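Local coordinates for ADP-dependent L-serine kinase SerK (Thermococcus kodakarensis KOD1, PDB 5X0J), which phosphorylates free L-serine at the expense of ADP, giving O-phospho-L-serine and AMP as the first step from serine to cysteine, at residues 21-26 with 75-80; 34-39 with 70-75; 163-168 with 172-177. The protein carries 1 engineered substitution. One frame throughout, in Å; residues are numbered along the deposited sequence. Where two conformers were deposited one is given.

Overall arrangement
Interactions 1 and 2 both use helix 71-80, within the ParB-like N-terminal part, and share A75. Interaction 2 lies nearest the chain's centre, about 10 Å away; its two helices meet through a CH-pi contact and aliphatic packing, while the polar bonds run from the start of helix 71-80 to the phosphates of AMP and phosphoserine. Farther along the same helix, interaction 1, about 18 Å from that centre, is a small, mainly apolar contact with an exposed border. Interaction 3, in the SerK C-terminal part, turns a helix back into a strand; its leucines, isoleucine and methionine are buried, K173 and G172 at the turn exposed. D166 hydrogen-bonds Q34 N of interaction 2.

Interaction 1 of 3, residues 21-26 with 75-80; sequences IELDKM and AGLQKL
The carbonyl oxygen of L23 is held by two donors, one from its own turn and one from helix 71-80, whose Q78 passes nearby. M26 N reaches L23 O at 3.1 Å, closing the short 3-10 turn that follows strand 19-22, and the indole NE1 of W74, one turn before Q78, is hydrogen-bonded to the same oxygen. Q78 NE2 lies 3.9 Å from L23 O, too long for a bond.

The L23 methyl CD1 presses on L77 CB at 3.7 Å and also meets Q78 CG at 3.9 Å, so one branch settles between two successive residues of the helix. The two leucines cross at about a right angle. Q78 instead slides past L23 in the opposite direction: its CG stands beside its own backbone N (chi1 -76°) and the chain beyond is extended, which lays the aliphatic part along L23 CB and carries the amide past it toward L23 O.

A85 of strand 84-90 touches both leucines, and L238 and L241 near the C-terminus also pack on L77. Leucine thus suits the buried centre, and glutamine, whose CG and amide nitrogen both lie against L23 CB, the partly exposed border. The helix is therefore tied to the sheet edge by aliphatic dispersion, with the indole bond supplying the directional polar anchor.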
loop_
_atom_site.group_PDB
_atom_site.type_symbol
_atom_site.label_atom_id
_atom_site.label_comp_id
_atom_site.label_asym_id
_atom_site.label_seq_id
_atom_site.Cartn_x
_atom_site.Cartn_y
_atom_site.Cartn_z
ATOM N N ILE A 21 -18.323 -10.852 -3.227
ATOM C CA ILE A 21 -18.315 -10.110 -4.486
ATOM C C ILE A 21 -17.323 -10.806 -5.404
ATOM O O ILE A 21 -16.255 -11.252 -4.969
ATOM C CB ILE A 21 -17.929 -8.625 -4.267
ATOM C CG1 ILE A 21 -18.959 -7.909 -3.379
ATOM C CG2 ILE A 21 -17.782 -7.886 -5.590
ATOM C CD1 ILE A 21 -20.335 -7.719 -3.994
ATOM N N GLU A 22 -17.686 -10.914 -6.677
ATOM C CA GLU A 22 -16.829 -11.575 -7.651
ATOM C C GLU A 22 -15.558 -10.765 -7.900
ATOM O O GLU A 22 -15.619 -9.550 -8.065
ATOM C CB GLU A 22 -17.593 -11.804 -8.961
ATOM C CG GLU A 22 -18.715 -12.819 -8.816
ATOM C CD GLU A 22 -19.485 -13.069 -10.101
ATOM O OE2 GLU A 22 -20.320 -14.005 -10.109
ATOM N N LEU A 23 -14.424 -11.457 -7.930
ATOM C CA LEU A 23 -13.113 -10.821 -8.135
ATOM C C LEU A 23 -13.060 -10.056 -9.468
ATOM O O LEU A 23 -12.424 -9.016 -9.550
ATOM C CB LEU A 23 -11.974 -11.849 -8.053
ATOM C CG LEU A 23 -11.818 -12.574 -6.700
ATOM C CD1 LEU A 23 -10.922 -13.793 -6.819
ATOM C CD2 LEU A 23 -11.295 -11.660 -5.595
ATOM N N ASP A 24 -13.746 -10.557 -10.493
ATOM C CA ASP A 24 -13.757 -9.870 -11.793
ATOM C C ASP A 24 -14.627 -8.605 -11.844
ATOM O O ASP A 24 -14.655 -7.936 -12.884
ATOM C CB ASP A 24 -14.108 -10.848 -12.943
ATOM C CG ASP A 24 -15.582 -11.272 -12.967
ATOM O OD1 ASP A 24 -16.388 -10.805 -12.140
ATOM O OD2 ASP A 24 -15.955 -12.066 -13.860
ATOM N N LYS A 25 -15.344 -8.286 -10.759
ATOM C CA LYS A 25 -16.042 -7.003 -10.631
ATOM C C LYS A 25 -15.225 -5.969 -9.848
ATOM O O LYS A 25 -15.726 -4.885 -9.552
ATOM C CB LYS A 25 -17.408 -7.197 -9.961
ATOM C CG LYS A 25 -18.339 -8.170 -10.679
ATOM C CD LYS A 25 -18.686 -7.709 -12.084
ATOM C CE LYS A 25 -19.621 -8.681 -12.781
ATOM N NZ LYS A 25 -20.944 -8.814 -12.107
ATOM N N MET A 26 -13.976 -6.303 -9.514
ATOM C CA MET A 26 -13.135 -5.440 -8.680
ATOM C C MET A 26 -12.037 -4.795 -9.512
ATOM O O MET A 26 -11.356 -5.476 -10.280
ATOM C CB MET A 26 -12.514 -6.252 -7.558
ATOM C CG MET A 26 -13.528 -6.986 -6.702
ATOM S SD MET A 26 -12.686 -7.846 -5.369
ATOM C CE MET A 26 -14.081 -8.625 -4.555
ATOM N N ALA A 75 -5.371 -10.047 -6.020
ATOM C CA ALA A 75 -4.425 -10.660 -6.955
ATOM C C ALA A 75 -4.084 -12.096 -6.561
ATOM O O ALA A 75 -3.988 -12.978 -7.416
ATOM C CB ALA A 75 -3.150 -9.837 -7.042
ATOM N N GLY A 76 -3.888 -12.332 -5.263
ATOM C CA GLY A 76 -3.564 -13.667 -4.777
ATOM C C GLY A 76 -4.688 -14.671 -4.964
ATOM O O GLY A 76 -4.459 -15.793 -5.429
ATOM N N LEU A 77 -5.906 -14.268 -4.622
ATOM C CA LEU A 77 -7.077 -15.116 -4.880
ATOM C C LEU A 77 -7.261 -15.409 -6.367
ATOM O O LEU A 77 -7.567 -16.548 -6.731
ATOM C CB LEU A 77 -8.341 -14.491 -4.295
ATOM C CG LEU A 77 -8.439 -14.508 -2.763
ATOM C CD1 LEU A 77 -9.695 -13.751 -2.374
ATOM C CD2 LEU A 77 -8.454 -15.912 -2.192
ATOM N N GLN A 78 -7.075 -14.409 -7.226
ATOM C CA GLN A 78 -7.180 -14.650 -8.684
ATOM C C GLN A 78 -6.124 -15.658 -9.146
ATOM O O GLN A 78 -6.427 -16.577 -9.919
ATOM C CB GLN A 78 -7.099 -13.346 -9.489
ATOM C CG GLN A 78 -8.380 -12.532 -9.432
ATOM C CD GLN A 78 -8.452 -11.438 -10.483
ATOM O OE1 GLN A 78 -7.478 -10.725 -10.737
ATOM N NE2 GLN A 78 -9.623 -11.286 -11.084
ATOM N N LYS A 79 -4.905 -15.516 -8.634
ATOM C CA LYS A 79 -3.804 -16.416 -8.983
ATOM C C LYS A 79 -4.091 -17.853 -8.541
ATOM O O LYS A 79 -3.794 -18.804 -9.274
ATOM C CB LYS A 79 -2.510 -15.909 -8.345
ATOM C CG LYS A 79 -1.247 -16.638 -8.750
ATOM C CD LYS A 79 -0.032 -15.951 -8.147
ATOM C CE LYS A 79 0.325 -14.676 -8.877
ATOM N N LEU A 80 -4.691 -17.998 -7.356
ATOM C CA LEU A 80 -5.078 -19.303 -6.820
ATOM C C LEU A 80 -6.253 -19.941 -7.573
ATOM O O LEU A 80 -6.508 -21.143 -7.428
ATOM C CB LEU A 80 -5.446 -19.179 -5.341
ATOM C CG LEU A 80 -4.265 -18.950 -4.397
ATOM C CD1 LEU A 80 -4.730 -18.477 -3.026
ATOM C CD2 LEU A 80 -3.428 -20.212 -4.265
#

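Interaction 2 of 3, residues 34-39 with 70-75; sequences QKELEA and GHHRWA. With AMP (adenosine monophosphate), chain B; SEP (phosphoserine), chain C.
H72, L37 and E36 contribute most of the buried surface, with the H72 imidazole in the middle. E36 lays its CG over one face of that ring, 3.4 Å from the centroid and 10° off the normal, a CH-pi contact. With CG anti to the backbone N (chi1 -175°) and a bend at the next bond, the E36 carboxylate turns away from the ring, the two planes 80° apart. It ends near AMP O5', held by a salt bridge to K221, which also binds phosphoserine, and by V3 N.

At its edge the H72 ring uses ND1 to donate to AMP O2P at 2.7 Å, and the same oxygen receives H72 N at 2.8 Å. V33 N is bonded to NE2 on the far side, fixing the ring's rotation. Phosphate binding at this helix start is consistent with the ParB/Srx clan of the N-terminal domain: G70 is the N-cap, its positive phi suited to glycine, and the opening N-H groups face the anions. G70 N, H71 N and H71 ND1 all donate to SEP O3P, the last at 2.7 Å, while R73 holds AMP O1P through NE at 2.8 Å and AMP O3P through NH2.

The axes of segments 34-39 and 71-75 come within 8.8 Å, L37 and H72 nearest in backbone. Branched L37 puts its CD1 3.5 Å from H72 O and 4.0 Å from A75 CB.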
loop_
_atom_site.group_PDB
_atom_site.type_symbol
_atom_site.label_atom_id
_atom_site.label_comp_id
_atom_site.label_asym_id
_atom_site.label_seq_id
_atom_site.Cartn_x
_atom_site.Cartn_y
_atom_site.Cartn_z
ATOM N N GLN A 34 5.709 -7.618 -4.000
ATOM C CA GLN A 34 5.813 -9.070 -4.129
ATOM C C GLN A 34 5.738 -9.803 -2.797
ATOM O O GLN A 34 5.025 -10.797 -2.685
ATOM C CB GLN A 34 7.083 -9.484 -4.870
ATOM C CG GLN A 34 7.229 -10.997 -4.978
ATOM C CD GLN A 34 8.204 -11.421 -6.045
ATOM O OE1 GLN A 34 8.236 -10.842 -7.119
ATOM N NE2 GLN A 34 8.982 -12.461 -5.761
ATOM N N LYS A 35 6.463 -9.325 -1.791
ATOM C CA LYS A 35 6.443 -9.999 -0.481
ATOM C C LYS A 35 5.077 -9.966 0.200
ATOM O O LYS A 35 4.752 -10.860 0.976
ATOM C CB LYS A 35 7.470 -9.393 0.464
ATOM C CG LYS A 35 8.909 -9.629 0.059
ATOM C CD LYS A 35 9.402 -11.033 0.294
ATOM C CE LYS A 35 10.923 -11.031 0.369
ATOM N NZ LYS A 35 11.473 -12.406 0.344
ATOM N N GLU A 36 4.288 -8.928 -0.064
ATOM C CA GLU A 36 2.920 -8.825 0.469
ATOM C C GLU A 36 2.014 -9.864 -0.206
ATOM O O GLU A 36 1.236 -10.553 0.459
ATOM C CB GLU A 36 2.397 -7.404 0.254
ATOM C CG GLU A 36 1.027 -7.063 0.842
ATOM C CD GLU A 36 1.028 -6.726 2.317
ATOM O OE1 GLU A 36 0.358 -5.731 2.685
ATOM O OE2 GLU A 36 1.712 -7.427 3.080
ATOM N N LEU A 37 2.124 -9.979 -1.526
ATOM C CA LEU A 37 1.376 -10.978 -2.288
ATOM C C LEU A 37 1.721 -12.399 -1.831
ATOM O O LEU A 37 0.832 -13.208 -1.549
ATOM C CB LEU A 37 1.678 -10.820 -3.786
ATOM C CG LEU A 37 0.924 -11.758 -4.726
ATOM C CD1 LEU A 37 -0.580 -11.632 -4.533
ATOM C CD2 LEU A 37 1.332 -11.477 -6.165
ATOM N N GLU A 38 3.013 -12.686 -1.742
ATOM C CA GLU A 38 3.482 -14.010 -1.331
ATOM C C GLU A 38 2.981 -14.365 0.059
ATOM O O GLU A 38 2.468 -15.467 0.276
ATOM C CB GLU A 38 5.001 -14.070 -1.343
ATOM C CG GLU A 38 5.596 -14.051 -2.740
ATOM C CD GLU A 38 7.109 -13.899 -2.745
ATOM O OE1 GLU A 38 7.698 -13.465 -1.724
ATOM O OE2 GLU A 38 7.710 -14.195 -3.803
ATOM N N ALA A 39 3.108 -13.431 0.999
ATOM C CA ALA A 39 2.688 -13.687 2.384
ATOM C C ALA A 39 1.200 -13.968 2.471
ATOM O O ALA A 39 0.781 -14.876 3.191
ATOM C CB ALA A 39 3.065 -12.528 3.287
ATOM N N GLY A 70 -7.209 -4.114 -0.363
ATOM C CA GLY A 70 -7.240 -5.530 -0.745
ATOM C C GLY A 70 -6.612 -5.903 -2.074
ATOM O O GLY A 70 -6.985 -6.914 -2.665
ATOM N N HIS A 71 -5.637 -5.137 -2.549
ATOM C CA HIS A 71 -5.009 -5.451 -3.837
ATOM C C HIS A 71 -4.323 -6.803 -3.871
ATOM O O HIS A 71 -4.395 -7.511 -4.879
ATOM C CB HIS A 71 -4.030 -4.356 -4.219
ATOM C CG HIS A 71 -4.716 -3.096 -4.601
ATOM N ND1 HIS A 71 -5.225 -2.224 -3.669
ATOM C CD2 HIS A 71 -5.089 -2.618 -5.810
ATOM C CE1 HIS A 71 -5.828 -1.228 -4.286
ATOM N NE2 HIS A 71 -5.774 -1.456 -5.583
ATOM N N HIS A 72 -3.686 -7.163 -2.765
ATOM C CA HIS A 72 -2.912 -8.403 -2.699
ATOM C C HIS A 72 -3.812 -9.602 -2.480
ATOM O O HIS A 72 -3.623 -10.646 -3.117
ATOM C CB HIS A 72 -1.811 -8.266 -1.649
ATOM C CG HIS A 72 -0.854 -7.159 -1.962
ATOM N ND1 HIS A 72 -1.130 -5.836 -1.699
ATOM C CD2 HIS A 72 0.337 -7.171 -2.599
ATOM C CE1 HIS A 72 -0.128 -5.087 -2.111
ATOM N NE2 HIS A 72 0.775 -5.877 -2.653
ATOM N N ARG A 73 -4.812 -9.442 -1.622
ATOM C CA ARG A 73 -5.841 -10.476 -1.501
ATOM C C ARG A 73 -6.492 -10.743 -2.870
ATOM O O ARG A 73 -6.661 -11.905 -3.286
ATOM C CB ARG A 73 -6.902 -10.097 -0.479
ATOM C CG ARG A 73 -6.504 -10.391 0.958
ATOM C CD ARG A 73 -7.367 -9.651 1.956
ATOM N NE ARG A 73 -7.034 -8.224 2.002
ATOM C CZ ARG A 73 -7.747 -7.293 2.631
ATOM N NH1 ARG A 73 -8.862 -7.612 3.296
ATOM N NH2 ARG A 73 -7.334 -6.031 2.623
ATOM N N TRP A 74 -6.850 -9.670 -3.572
ATOM C CA TRP A 74 -7.513 -9.807 -4.885
ATOM C C TRP A 74 -6.606 -10.514 -5.891
ATOM O O TRP A 74 -7.008 -11.501 -6.517
ATOM C CB TRP A 74 -7.945 -8.423 -5.384
ATOM C CG TRP A 74 -8.385 -8.347 -6.818
ATOM C CD1 TRP A 74 -9.607 -8.705 -7.330
ATOM C CD2 TRP A 74 -7.616 -7.847 -7.916
ATOM N NE1 TRP A 74 -9.639 -8.454 -8.679
ATOM C CE2 TRP A 74 -8.436 -7.923 -9.066
ATOM C CE3 TRP A 74 -6.315 -7.317 -8.037
ATOM C CZ2 TRP A 74 -7.981 -7.521 -10.339
ATOM C CZ3 TRP A 74 -5.870 -6.904 -9.289
ATOM C CH2 TRP A 74 -6.704 -7.016 -10.427
ATOM N N ALA A 75 -5.371 -10.047 -6.020
ATOM C CA ALA A 75 -4.425 -10.660 -6.955
ATOM C C ALA A 75 -4.084 -12.096 -6.561
ATOM O O ALA A 75 -3.988 -12.978 -7.416
ATOM C CB ALA A 75 -3.150 -9.837 -7.042
HETATM P P AMP B . -4.040 -6.333 0.753
HETATM O O1P AMP B . -4.879 -7.552 0.404
HETATM O O2P AMP B . -3.483 -5.635 -0.471
HETATM O O3P AMP B . -4.750 -5.428 1.724
HETATM O "O5'" AMP B . -2.730 -6.883 1.508
HETATM C "C5'" AMP B . -2.669 -8.175 2.105
HETATM C "C4'" AMP B . -3.667 -8.272 3.245
HETATM O "O4'" AMP B . -3.950 -9.634 3.498
HETATM C "C3'" AMP B . -3.205 -7.748 4.623
HETATM O "O3'" AMP B . -4.193 -6.853 5.127
HETATM C "C2'" AMP B . -3.107 -8.953 5.557
HETATM O "O2'" AMP B . -3.441 -8.660 6.912
HETATM C "C1'" AMP B . -4.122 -9.825 4.874
HETATM N N9 AMP B . -4.081 -11.272 5.164
HETATM C C8 AMP B . -3.031 -12.034 5.522
HETATM N N7 AMP B . -3.398 -13.331 5.667
HETATM C C5 AMP B . -4.705 -13.391 5.384
HETATM C C6 AMP B . -5.727 -14.450 5.349
HETATM N N6 AMP B . -5.388 -15.724 5.647
HETATM N N1 AMP B . -6.986 -14.087 5.007
HETATM C C2 AMP B . -7.335 -12.815 4.704
HETATM N N3 AMP B . -6.454 -11.803 4.727
HETATM C C4 AMP B . -5.159 -12.036 5.053
HETATM N N SEP C . -5.327 0.636 -0.443
HETATM C CA SEP C . -4.790 0.023 0.811
HETATM C CB SEP C . -3.274 -0.131 0.682
HETATM O OG SEP C . -2.984 -0.940 -0.456
HETATM C C SEP C . -5.198 0.839 2.009
HETATM O O SEP C . -4.591 0.703 3.090
HETATM O OXT SEP C . -6.139 1.651 1.938
HETATM P P SEP C . -3.323 -2.526 -0.462
HETATM O O1P SEP C . -3.243 -2.960 0.993
HETATM O O2P SEP C . -2.229 -3.069 -1.326
HETATM O O3P SEP C . -4.695 -2.634 -1.079
#

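Interaction 3 of 3, residues 163-168 with 172-177; sequences KVLDEM and GKIELI
Backbone bonds join M168 to the residues after the helix. M168 O accepts K173 N at 3.0 Å, in a bond bent at the hydrogen (135°), and takes a weak second bond from I174 N at 3.5 Å. The K173 bond belongs to the Schellman motif that ends helix 155-170; the weak I174 bond extends the hold by one residue. G172 has the positive phi (83°) that the motif demands, one that glycine adopts without steric cost, and the chain folds back upon the helix's last turn.

Apolar contacts follow directly. I174 places CG1 between its backbone N and carbonyl carbon (chi1 62°), which sends the chain across the helix: CG1 meets M168 CB at 3.8 Å, and CD1 meets L165 CD2 at 3.9 Å, the side chains of I174 and L165 crossing at about a right angle. L176, two residues on, lays CD1 4.1 Å from L165 CB and CD2 3.9 Å from L165 O. Branched aliphatics therefore cover the helix backbone as well as its side chains. The flexible M168 bends at its last torsion so that CE touches K173 CB and CD, whose charged end goes outward to E171.

Among charged groups, K163 NZ bridges E167 OE2 at 2.8 Å, one turn on, and the pair is extended by E120 and by R116 of helix 110-119.

Strand 175-179 pairs antiparallel with strand 98-107, whose P104 and F106 pack on L165 and I174 respectively. Helix 110-119 touches M168, while D166 OD1 reaches Q34 N at the start of helix 34-47.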
loop_
_atom_site.group_PDB
_atom_site.type_symbol
_atom_site.label_atom_id
_atom_site.label_comp_id
_atom_site.label_asym_id
_atom_site.label_seq_id
_atom_site.Cartn_x
_atom_site.Cartn_y
_atom_site.Cartn_z
ATOM N N LYS A 163 9.534 -0.027 -7.579
ATOM C CA LYS A 163 10.048 -1.197 -8.295
ATOM C C LYS A 163 11.440 -1.605 -7.788
ATOM O O LYS A 163 11.706 -2.776 -7.548
ATOM C CB LYS A 163 10.076 -0.907 -9.796
ATOM C CG LYS A 163 10.614 -2.020 -10.682
ATOM C CD LYS A 163 10.511 -1.597 -12.140
ATOM C CE LYS A 163 11.186 -2.593 -13.079
ATOM N NZ LYS A 163 12.669 -2.554 -12.981
ATOM N N VAL A 164 12.318 -0.626 -7.618
ATOM C CA VAL A 164 13.637 -0.899 -7.074
ATOM C C VAL A 164 13.536 -1.517 -5.676
ATOM O O VAL A 164 14.210 -2.503 -5.390
ATOM C CB VAL A 164 14.499 0.379 -7.044
ATOM C CG1 VAL A 164 15.749 0.204 -6.174
ATOM C CG2 VAL A 164 14.891 0.770 -8.458
ATOM N N LEU A 165 12.689 -0.951 -4.821
ATOM C CA LEU A 165 12.539 -1.476 -3.465
ATOM C C LEU A 165 11.963 -2.885 -3.479
ATOM O O LEU A 165 12.410 -3.742 -2.718
ATOM C CB LEU A 165 11.653 -0.561 -2.618
ATOM C CG LEU A 165 12.174 0.856 -2.374
ATOM C CD1 LEU A 165 11.130 1.652 -1.608
ATOM C CD2 LEU A 165 13.509 0.850 -1.649
ATOM N N ASP A 166 10.988 -3.126 -4.361
ATOM C CA ASP A 166 10.411 -4.468 -4.537
ATOM C C ASP A 166 11.487 -5.479 -4.917
ATOM O O ASP A 166 11.609 -6.537 -4.303
ATOM C CB ASP A 166 9.328 -4.414 -5.611
ATOM C CG ASP A 166 8.467 -5.653 -5.662
ATOM O OD1 ASP A 166 8.034 -6.147 -4.597
ATOM O OD2 ASP A 166 8.172 -6.096 -6.791
ATOM N N GLU A 167 12.287 -5.132 -5.916
ATOM C CA GLU A 167 13.352 -6.019 -6.363
ATOM C C GLU A 167 14.395 -6.284 -5.280
ATOM O O GLU A 167 14.808 -7.425 -5.083
ATOM C CB GLU A 167 14.035 -5.443 -7.592
ATOM C CG GLU A 167 13.138 -5.425 -8.817
ATOM C CD GLU A 167 13.713 -4.612 -9.962
ATOM O OE1 GLU A 167 14.841 -4.086 -9.847
ATOM O OE2 GLU A 167 13.019 -4.495 -10.992
ATOM N N MET A 168 14.820 -5.231 -4.592
ATOM C CA MET A 168 15.819 -5.385 -3.535
ATOM C C MET A 168 15.284 -6.205 -2.371
ATOM O O MET A 168 16.036 -6.957 -1.754
ATOM C CB MET A 168 16.336 -4.028 -3.067
ATOM C CG MET A 168 17.119 -3.298 -4.149
ATOM S SD MET A 168 17.869 -1.753 -3.616
ATOM C CE MET A 168 19.327 -2.380 -2.769
ATOM N N GLY A 172 16.579 -9.978 -1.083
ATOM C CA GLY A 172 17.053 -10.087 0.300
ATOM C C GLY A 172 18.030 -9.007 0.726
ATOM O O GLY A 172 18.556 -9.058 1.842
ATOM N N LYS A 173 18.262 -8.014 -0.129
ATOM C CA LYS A 173 19.220 -6.951 0.158
ATOM C C LYS A 173 18.686 -5.978 1.204
ATOM O O LYS A 173 19.468 -5.383 1.945
ATOM C CB LYS A 173 19.598 -6.204 -1.120
ATOM C CG LYS A 173 20.360 -7.063 -2.116
ATOM C CD LYS A 173 20.751 -6.262 -3.345
ATOM C CE LYS A 173 21.784 -6.992 -4.192
ATOM N NZ LYS A 173 21.249 -8.258 -4.759
ATOM N N ILE A 174 17.365 -5.795 1.248
ATOM C CA ILE A 174 16.734 -4.933 2.240
ATOM C C ILE A 174 15.545 -5.621 2.874
ATOM O O ILE A 174 14.980 -6.553 2.292
ATOM C CB ILE A 174 16.244 -3.585 1.634
ATOM C CG1 ILE A 174 15.158 -3.781 0.551
ATOM C CG2 ILE A 174 17.418 -2.780 1.092
ATOM C CD1 ILE A 174 14.543 -2.477 0.081
ATOM N N GLU A 175 15.190 -5.156 4.068
ATOM C CA GLU A 175 13.892 -5.448 4.661
ATOM C C GLU A 175 12.996 -4.262 4.314
ATOM O O GLU A 175 13.299 -3.135 4.690
ATOM C CB GLU A 175 14.034 -5.627 6.177
ATOM C CG GLU A 175 12.865 -6.325 6.860
ATOM C CD GLU A 175 13.326 -7.306 7.924
ATOM O OE1 GLU A 175 13.321 -8.530 7.655
ATOM O OE2 GLU A 175 13.733 -6.846 9.013
ATOM N N LEU A 176 11.915 -4.524 3.586
ATOM C CA LEU A 176 10.980 -3.496 3.126
ATOM C C LEU A 176 9.751 -3.500 4.027
ATOM O O LEU A 176 9.077 -4.528 4.164
ATOM C CB LEU A 176 10.576 -3.764 1.677
ATOM C CG LEU A 176 9.533 -2.850 1.026
ATOM C CD1 LEU A 176 9.960 -1.391 1.041
ATOM C CD2 LEU A 176 9.278 -3.321 -0.398
ATOM N N ILE A 177 9.475 -2.351 4.646
ATOM C CA ILE A 177 8.342 -2.183 5.557
ATOM C C ILE A 177 7.610 -0.909 5.161
ATOM O O ILE A 177 8.254 0.089 4.832
ATOM C CB ILE A 177 8.799 -2.046 7.031
ATOM C CG1 ILE A 177 9.684 -3.234 7.440
ATOM C CG2 ILE A 177 7.598 -1.904 7.966
ATOM C CD1 ILE A 177 10.360 -3.093 8.791
#